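PDB 1P35: early 35 kDa protein from Autographa californica nucleopolyhedrovirus, which inhibits caspases, blocking the apoptotic response of the infected insect cell, and also suppresses the host's antiviral RNA interference. Local coordinates for residues 28-33 against 163-168. Sequence-based numbering, arbitrary orientation.
Sequences VYINKI and NQVLSF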
ATOM      1  N   VAL A  28       8.800  -8.708 -15.383  1.00 31.30           N
ATOM      2  CA  VAL A  28       8.942  -8.288 -14.010  1.00 32.96           C
ATOM      3  C   VAL A  28       8.633  -9.594 -13.285  1.00 33.18           C
ATOM      4  O   VAL A  28       7.620 -10.301 -13.564  1.00 25.99           O
ATOM      5  CB  VAL A  28       7.964  -7.152 -13.615  1.00 19.64           C
ATOM      6  CG1 VAL A  28       8.013  -6.958 -12.089  1.00 22.87           C
ATOM      7  CG2 VAL A  28       8.425  -5.838 -14.206  1.00 18.80           C
ATOM      8  N   TYR A  29       9.534  -9.955 -12.381  1.00 30.62           N
ATOM      9  CA  TYR A  29       9.409 -11.233 -11.728  1.00 25.34           C
ATOM     10  C   TYR A  29       9.815 -10.946 -10.285  1.00 34.00           C
ATOM     11  O   TYR A  29      10.934 -10.464 -10.036  1.00 27.67           O
ATOM     12  CB  TYR A  29      10.373 -12.257 -12.408  1.00 21.85           C
ATOM     13  CG  TYR A  29      10.164 -13.709 -11.942  1.00 39.93           C
ATOM     14  CD1 TYR A  29      10.592 -14.091 -10.691  1.00 22.60           C
ATOM     15  CD2 TYR A  29       9.475 -14.661 -12.728  1.00 20.77           C
ATOM     16  CE1 TYR A  29      10.364 -15.352 -10.188  1.00 27.35           C
ATOM     17  CE2 TYR A  29       9.221 -15.983 -12.228  1.00 20.51           C
ATOM     18  CZ  TYR A  29       9.692 -16.300 -10.923  1.00 28.37           C
ATOM     19  OH  TYR A  29       9.524 -17.537 -10.311  1.00 26.34           O
ATOM     20  N   ILE A  30       8.892 -11.251  -9.364  1.00 31.15           N
ATOM     21  CA  ILE A  30       9.050 -11.003  -7.934  1.00 23.18           C
ATOM     22  C   ILE A  30       8.656 -12.259  -7.153  1.00 43.31           C
ATOM     23  O   ILE A  30       7.623 -12.938  -7.466  1.00 28.80           O
ATOM     24  CB  ILE A  30       8.051  -9.878  -7.450  1.00 28.50           C
ATOM     25  CG1 ILE A  30       8.379  -8.547  -8.068  1.00 20.79           C
ATOM     26  CG2 ILE A  30       8.074  -9.703  -5.936  1.00 27.97           C
ATOM     27  CD1 ILE A  30       7.074  -7.904  -8.669  1.00 23.09           C
ATOM     28  N   ASN A  31       9.468 -12.599  -6.152  1.00 23.50           N
ATOM     29  CA  ASN A  31       9.080 -13.738  -5.299  1.00 29.91           C
ATOM     30  C   ASN A  31       9.601 -13.539  -3.889  1.00 34.81           C
ATOM     31  O   ASN A  31      10.261 -12.537  -3.606  1.00 40.30           O
ATOM     32  CB  ASN A  31       9.548 -15.105  -5.861  1.00 34.16           C
ATOM     33  CG  ASN A  31      11.067 -15.296  -5.862  1.00 26.16           C
ATOM     34  OD1 ASN A  31      11.836 -14.503  -5.297  1.00 30.37           O
ATOM     35  ND2 ASN A  31      11.507 -16.359  -6.538  1.00 17.28           N
ATOM     36  N   LYS A  32       9.282 -14.470  -3.000  1.00 29.39           N
ATOM     37  CA  LYS A  32       9.754 -14.371  -1.628  1.00 33.87           C
ATOM     38  C   LYS A  32      10.366 -15.641  -1.102  1.00 28.92           C
ATOM     39  O   LYS A  32       9.669 -16.642  -0.880  1.00 36.28           O
ATOM     40  CB  LYS A  32       8.622 -13.893  -0.722  1.00 34.28           C
ATOM     41  CG  LYS A  32       9.045 -13.574   0.707  1.00 55.87           C
ATOM     42  CD  LYS A  32       7.916 -12.900   1.485  1.00 48.96           C
ATOM     43  CE  LYS A  32       7.465 -11.629   0.763  1.00 54.55           C
ATOM     44  NZ  LYS A  32       6.426 -10.880   1.489  1.00 33.80           N
ATOM     45  N   ILE A  33      11.673 -15.607  -0.887  1.00 32.32           N
ATOM     46  CA  ILE A  33      12.416 -16.789  -0.386  1.00 31.10           C
ATOM     47  C   ILE A  33      12.559 -16.841   1.138  1.00 40.76           C
ATOM     48  O   ILE A  33      12.928 -15.871   1.776  1.00 57.10           O
ATOM     49  CB  ILE A  33      13.816 -16.866  -1.080  1.00 41.84           C
ATOM     50  CG1 ILE A  33      13.585 -17.103  -2.578  1.00 35.28           C
ATOM     51  CG2 ILE A  33      14.697 -17.995  -0.457  1.00 29.11           C
ATOM     52  CD1 ILE A  33      14.820 -17.094  -3.452  1.00 53.53           C
ATOM     53  N   ASN A 163      11.109  -9.057  -0.352  1.00 29.98           N
ATOM     54  CA  ASN A 163      10.671  -9.528  -1.662  1.00 33.67           C
ATOM     55  C   ASN A 163      11.985  -9.517  -2.453  1.00 41.05           C
ATOM     56  O   ASN A 163      12.817  -8.576  -2.267  1.00 32.74           O
ATOM     57  CB  ASN A 163       9.720  -8.556  -2.360  1.00 36.01           C
ATOM     58  CG  ASN A 163       8.293  -8.634  -1.818  1.00 40.88           C
ATOM     59  OD1 ASN A 163       7.681  -9.693  -1.787  1.00 48.76           O
ATOM     60  ND2 ASN A 163       7.770  -7.502  -1.407  1.00 42.03           N
ATOM     61  N   GLN A 164      12.194 -10.543  -3.296  1.00 39.15           N
ATOM     62  CA  GLN A 164      13.393 -10.630  -4.128  1.00 26.91           C
ATOM     63  C   GLN A 164      12.843 -10.251  -5.483  1.00 28.60           C
ATOM     64  O   GLN A 164      11.901 -10.880  -5.940  1.00 27.78           O
ATOM     65  CB  GLN A 164      13.965 -12.033  -4.179  1.00 23.12           C
ATOM     66  CG  GLN A 164      13.874 -12.801  -2.868  1.00 29.08           C
ATOM     67  CD  GLN A 164      14.441 -12.048  -1.723  1.00 54.96           C
ATOM     68  OE1 GLN A 164      15.329 -11.206  -1.897  1.00 60.13           O
ATOM     69  NE2 GLN A 164      13.956 -12.354  -0.523  1.00 52.28           N
ATOM     70  N   VAL A 165      13.425  -9.240  -6.139  1.00 25.17           N
ATOM     71  CA  VAL A 165      12.843  -8.755  -7.379  1.00 20.63           C
ATOM     72  C   VAL A 165      13.811  -8.639  -8.559  1.00 32.18           C
ATOM     73  O   VAL A 165      15.040  -8.684  -8.395  1.00 34.09           O
ATOM     74  CB  VAL A 165      12.153  -7.384  -7.104  1.00 23.26           C
ATOM     75  CG1 VAL A 165      11.344  -7.456  -5.784  1.00 27.66           C
ATOM     76  CG2 VAL A 165      13.224  -6.266  -6.910  1.00 29.76           C
ATOM     77  N   LEU A 166      13.247  -8.566  -9.764  1.00 26.37           N
ATOM     78  CA  LEU A 166      14.065  -8.424 -10.967  1.00 32.97           C
ATOM     79  C   LEU A 166      13.135  -7.992 -12.058  1.00 37.69           C
ATOM     80  O   LEU A 166      11.940  -8.214 -11.969  1.00 29.84           O
ATOM     81  CB  LEU A 166      14.746  -9.725 -11.382  1.00 27.46           C
ATOM     82  CG  LEU A 166      13.872 -10.888 -11.913  1.00 39.11           C
ATOM     83  CD1 LEU A 166      13.728 -10.813 -13.413  1.00 33.07           C
ATOM     84  CD2 LEU A 166      14.529 -12.219 -11.607  1.00 28.05           C
ATOM     85  N   SER A 167      13.693  -7.329 -13.063  1.00 31.20           N
ATOM     86  CA  SER A 167      12.943  -6.910 -14.223  1.00 28.36           C
ATOM     87  C   SER A 167      13.936  -6.642 -15.352  1.00 35.08           C
ATOM     88  O   SER A 167      15.040  -6.194 -15.115  1.00 32.53           O
ATOM     89  CB  SER A 167      12.088  -5.672 -13.922  1.00 25.76           C
ATOM     90  OG  SER A 167      12.848  -4.629 -13.331  1.00 46.56           O
ATOM     91  N   PHE A 168      13.539  -6.919 -16.583  1.00 34.40           N
ATOM     92  CA  PHE A 168      14.441  -6.707 -17.681  1.00 26.35           C
ATOM     93  C   PHE A 168      13.642  -6.705 -18.989  1.00 37.04           C
ATOM     94  O   PHE A 168      12.491  -7.179 -19.024  1.00 30.01           O
ATOM     95  CB  PHE A 168      15.535  -7.813 -17.660  1.00 25.44           C
ATOM     96  CG  PHE A 168      14.981  -9.241 -17.852  1.00 34.76           C
ATOM     97  CD1 PHE A 168      14.386  -9.623 -19.055  1.00 29.40           C
ATOM     98  CD2 PHE A 168      14.993 -10.154 -16.797  1.00 33.79           C
ATOM     99  CE1 PHE A 168      13.787 -10.903 -19.201  1.00 24.29           C
ATOM    100  CE2 PHE A 168      14.415 -11.420 -16.918  1.00 19.69           C
ATOM    101  CZ  PHE A 168      13.801 -11.790 -18.134  1.00 19.73           C
TER
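Asn31 and Gln164 face each other as a hydrogen-bonded pair of two antiparallel strands, 24-33 and 164-170, whose local axes come within 4.8 Å. Both backbone bonds of this pair are nearly straight; the shorter runs from Gln164 N to Asn31 O, at 2.8 Å. The next hydrogen-bonded pair, Tyr29 and Leu166, is less even: Tyr29 N donates to Leu166 O in a nearly straight bond, but the return bond from Leu166 N to Tyr29 O is weak, bent to 128°.

The tight side of the contact is the buried face that carries Tyr29, Asn31, Gln164 and Leu166. Asn31 holds CG between its backbone N and carbonyl carbon (chi1 67°), and OD1 lies 3.4 Å from Gln164 CB; the two side chains cross with their amide planes 64° apart. That same OD1 is hydrogen-bonded to Tyr100 OH, while Asn31 ND2 lies at the edge of the Tyr29 ring, in its plane. Leu166 CD1 touches Tyr29 CB at 3.8 Å.

On the opposite face the contacts are sparser. Ile30 and the partly exposed Val165 run side by side, CG1 of Ile30 to CG1 of Val165 at 3.9 Å, and Val28 CG2 rests on CB of Ser167, and Ser167 OG is hydrogen-bonded to Thr56 OG1. Towards the more solvent-accessible end, past the paired residues, the partly exposed Lys32 and Asn163 meet obliquely, Lys32 CE lying 3.2 Å from Asn163 OD1, which also takes a weak hydrogen bond from Arg63 NE.

The pair is interior to the caspase inhibitor's beta structure: strand 10-21 continues it beyond strand 24-33 in antiparallel fashion, strand 98-106 runs parallel to strand 164-170, and Met44 of strand 42-48 packs on Tyr29, Asn31 and Leu166, with Phe46 stacked on the Tyr29 ring.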